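Local coordinates for protein Lv-ranaspumin (Lv-RSN-1) (PDB 4K82) that probably acts as a surfactant in the foam nest of the frog Leptodactylus vastus, lowering surface tension so that the foam can form, at residues Lys44-Glu48 against Gln49-Glu53. Residues are numbered along the deposited sequence; the frame is centred on the assembly and turned at random. Where two conformers were deposited one is given.
Sequences KDLQE and QDFKE
Gln47 and Phe51 are joined through the backbone where the loop runs into helix 48-64: Phe51 N reaches Gln47 O at 3.2 Å. Asp50 N makes a weak second bond to the same oxygen, and Lys52 N bonds Glu48 O one residue further on, at 2.9 Å. Gln47 is thus the N-cap residue, still extended in its backbone before the helical turn begins. The return bond comes from the third residue of the helix: Asp50 OD2 accepts Gln47 N at 2.8 Å, the donor standing above the carboxylate plane, 37° out of it. This is one half of a capping box, the N3 carboxylate taking the N-cap N-H, and a carboxylate in the first turn should also interact favourably with the helix dipole. Asp50 can curl back because its CG lies beside its own N (chi1 -65°). Leu46, just before the cap, lays CB over one face of the Phe51 ring, 4.1 Å from the centroid and 27° off the normal, while Leu46 CD1 meets Phe51 CE1 at 3.4 Å. Tyr40 also meets this ring, and Leu126 of helix 126-129 touches Leu46 and Asp50. Cutting Phe51 back to an alanine would remove the ring and is likely to leave Leu46 CB without the face it packs on, and Tyr40 without its aromatic neighbour. Gln49 NE2 bonds Glu53 OE2 at 2.9 Å, nearly along the C-O axis, one turn along the helix, and Glu53 also touches Leu130.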
ATOM      1  N   LYS A  44       0.127 -14.929  -1.513  1.00 31.15           N
ATOM      2  CA  LYS A  44       0.149 -16.387  -1.446  1.00 33.85           C
ATOM      3  C   LYS A  44      -0.992 -16.979  -2.247  1.00 29.12           C
ATOM      4  O   LYS A  44      -2.127 -16.514  -2.141  1.00 32.26           O
ATOM      5  CB  LYS A  44       0.060 -16.868   0.004  1.00 37.76           C
ATOM      6  CG  LYS A  44       1.188 -16.376   0.896  1.00 43.42           C
ATOM      7  CD  LYS A  44       2.541 -16.546   0.222  1.00 46.24           C
ATOM      8  CE  LYS A  44       3.683 -16.140   1.146  1.00 49.41           C
ATOM      9  NZ  LYS A  44       3.539 -14.741   1.649  1.00 43.54           N
ATOM     10  N   ASP A  45      -0.681 -17.996  -3.049  1.00 31.12           N
ATOM     11  CA  ASP A  45      -1.685 -18.696  -3.852  1.00 34.97           C
ATOM     12  C   ASP A  45      -2.505 -17.720  -4.708  1.00 34.95           C
ATOM     13  O   ASP A  45      -3.725 -17.855  -4.833  1.00 30.45           O
ATOM     14  CB  ASP A  45      -2.621 -19.515  -2.949  1.00 45.08           C
ATOM     15  CG  ASP A  45      -1.885 -20.223  -1.814  1.00 47.15           C
ATOM     16  OD1 ASP A  45      -0.828 -20.837  -2.067  1.00 46.52           O
ATOM     17  OD2 ASP A  45      -2.366 -20.157  -0.660  1.00 50.19           O
ATOM     18  N   LEU A  46      -1.833 -16.730  -5.285  1.00 31.39           N
ATOM     19  CA  LEU A  46      -2.510 -15.721  -6.097  1.00 31.21           C
ATOM     20  C   LEU A  46      -3.219 -16.357  -7.285  1.00 28.29           C
ATOM     21  O   LEU A  46      -2.658 -17.238  -7.946  1.00 31.55           O
ATOM     22  CB  LEU A  46      -1.508 -14.663  -6.571  1.00 38.18           C
ATOM     23  CG  LEU A  46      -0.868 -13.832  -5.454  1.00 40.55           C
ATOM     24  CD1 LEU A  46       0.308 -12.995  -5.946  1.00 36.62           C
ATOM     25  CD2 LEU A  46      -1.892 -12.946  -4.808  1.00 36.26           C
ATOM     26  N   GLN A  47      -4.450 -15.915  -7.536  1.00 28.95           N
ATOM     27  CA  GLN A  47      -5.245 -16.344  -8.685  1.00 28.60           C
ATOM     28  C   GLN A  47      -4.691 -15.687  -9.946  1.00 27.97           C
ATOM     29  O   GLN A  47      -4.071 -14.627  -9.868  1.00 24.59           O
ATOM     30  CB  GLN A  47      -6.712 -15.910  -8.514  1.00 23.63           C
ATOM     31  CG  GLN A  47      -7.451 -16.570  -7.352  1.00 32.75           C
ATOM     32  CD  GLN A  47      -8.730 -15.838  -6.982  1.00 45.73           C
ATOM     33  OE1 GLN A  47      -8.832 -14.618  -7.135  1.00 50.92           O
ATOM     34  NE2 GLN A  47      -9.716 -16.582  -6.491  1.00 54.67           N
ATOM     35  N   GLU A  48      -4.901 -16.301 -11.107  1.00 22.05           N
ATOM     36  CA  GLU A  48      -4.541 -15.610 -12.348  1.00 25.96           C
ATOM     37  C   GLU A  48      -5.210 -14.242 -12.441  1.00 25.32           C
ATOM     38  O   GLU A  48      -4.587 -13.269 -12.865  1.00 25.13           O
ATOM     39  CB  GLU A  48      -4.861 -16.443 -13.591  1.00 25.91           C
ATOM     40  CG  GLU A  48      -4.911 -15.634 -14.898  1.00 27.18           C
ATOM     41  CD  GLU A  48      -3.625 -14.842 -15.217  1.00 34.18           C
ATOM     42  OE1 GLU A  48      -2.523 -15.263 -14.793  1.00 27.75           O
ATOM     43  OE2 GLU A  48      -3.724 -13.792 -15.909  1.00 31.45           O
ATOM     44  N   GLN A  49      -6.469 -14.152 -12.029  1.00 23.15           N
ATOM     45  CA  GLN A  49      -7.133 -12.859 -12.066  1.00 24.54           C
ATOM     46  C   GLN A  49      -6.444 -11.836 -11.157  1.00 25.54           C
ATOM     47  O   GLN A  49      -6.456 -10.640 -11.458  1.00 21.57           O
ATOM     48  CB  GLN A  49      -8.621 -12.969 -11.731  1.00 26.29           C
ATOM     49  CG  GLN A  49      -9.373 -11.667 -11.970  1.00 33.02           C
ATOM     50  CD  GLN A  49     -10.864 -11.821 -11.821  1.00 36.65           C
ATOM     51  OE1 GLN A  49     -11.418 -12.887 -12.088  1.00 41.44           O
ATOM     52  NE2 GLN A  49     -11.525 -10.759 -11.380  1.00 34.04           N
ATOM     53  N   ASP A  50      -5.831 -12.305 -10.070  1.00 25.46           N
ATOM     54  CA  ASP A  50      -5.079 -11.410  -9.184  1.00 24.00           C
ATOM     55  C   ASP A  50      -3.883 -10.806  -9.924  1.00 24.56           C
ATOM     56  O   ASP A  50      -3.640  -9.601  -9.857  1.00 20.69           O
ATOM     57  CB  ASP A  50      -4.595 -12.146  -7.927  1.00 22.44           C
ATOM     58  CG  ASP A  50      -5.740 -12.619  -7.039  1.00 26.83           C
ATOM     59  OD1 ASP A  50      -6.786 -11.945  -7.000  1.00 29.80           O
ATOM     60  OD2 ASP A  50      -5.580 -13.663  -6.361  1.00 28.49           O
ATOM     61  N   PHE A  51      -3.166 -11.653 -10.659  1.00 22.97           N
ATOM     62  CA  PHE A  51      -2.007 -11.219 -11.431  1.00 21.41           C
ATOM     63  C   PHE A  51      -2.428 -10.237 -12.514  1.00 19.68           C
ATOM     64  O   PHE A  51      -1.745  -9.243 -12.771  1.00 22.82           O
ATOM     65  CB  PHE A  51      -1.315 -12.426 -12.076  1.00 25.40           C
ATOM     66  CG  PHE A  51      -0.509 -13.238 -11.109  1.00 29.34           C
ATOM     67  CD1 PHE A  51       0.248 -12.614 -10.130  1.00 31.19           C
ATOM     68  CD2 PHE A  51      -0.524 -14.621 -11.159  1.00 41.91           C
ATOM     69  CE1 PHE A  51       0.992 -13.354  -9.232  1.00 37.12           C
ATOM     70  CE2 PHE A  51       0.220 -15.368 -10.257  1.00 29.96           C
ATOM     71  CZ  PHE A  51       0.972 -14.732  -9.293  1.00 35.10           C
ATOM     72  N   LYS A  52      -3.553 -10.525 -13.157  0.55 21.24           N
ATOM     73  CA  LYS A  52      -4.075  -9.638 -14.195  0.55 23.72           C
ATOM     74  C   LYS A  52      -4.434  -8.277 -13.610  0.55 24.56           C
ATOM     75  O   LYS A  52      -4.106  -7.238 -14.185  0.55 23.07           O
ATOM     76  CB  LYS A  52      -5.294 -10.252 -14.879  0.55 25.27           C
ATOM     77  CG  LYS A  52      -5.914  -9.332 -15.927  0.55 28.30           C
ATOM     78  CD  LYS A  52      -6.982 -10.029 -16.749  0.55 32.39           C
ATOM     79  CE  LYS A  52      -7.456  -9.115 -17.869  0.55 34.80           C
ATOM     80  NZ  LYS A  52      -6.292  -8.432 -18.506  0.55 36.47           N
ATOM     81  N   GLU A  53      -5.098  -8.287 -12.457  1.00 21.72           N
ATOM     82  CA  GLU A  53      -5.514  -7.042 -11.823  1.00 21.75           C
ATOM     83  C   GLU A  53      -4.341  -6.239 -11.289  1.00 22.80           C
ATOM     84  O   GLU A  53      -4.379  -5.010 -11.281  1.00 21.87           O
ATOM     85  CB  GLU A  53      -6.540  -7.310 -10.724  1.00 21.75           C
ATOM     86  CG  GLU A  53      -7.875  -7.766 -11.290  1.00 28.09           C
ATOM     87  CD  GLU A  53      -8.981  -7.760 -10.263  1.00 39.35           C
ATOM     88  OE1 GLU A  53      -9.014  -6.833  -9.422  1.00 48.63           O
ATOM     89  OE2 GLU A  53      -9.819  -8.682 -10.294  1.00 41.43           O
TER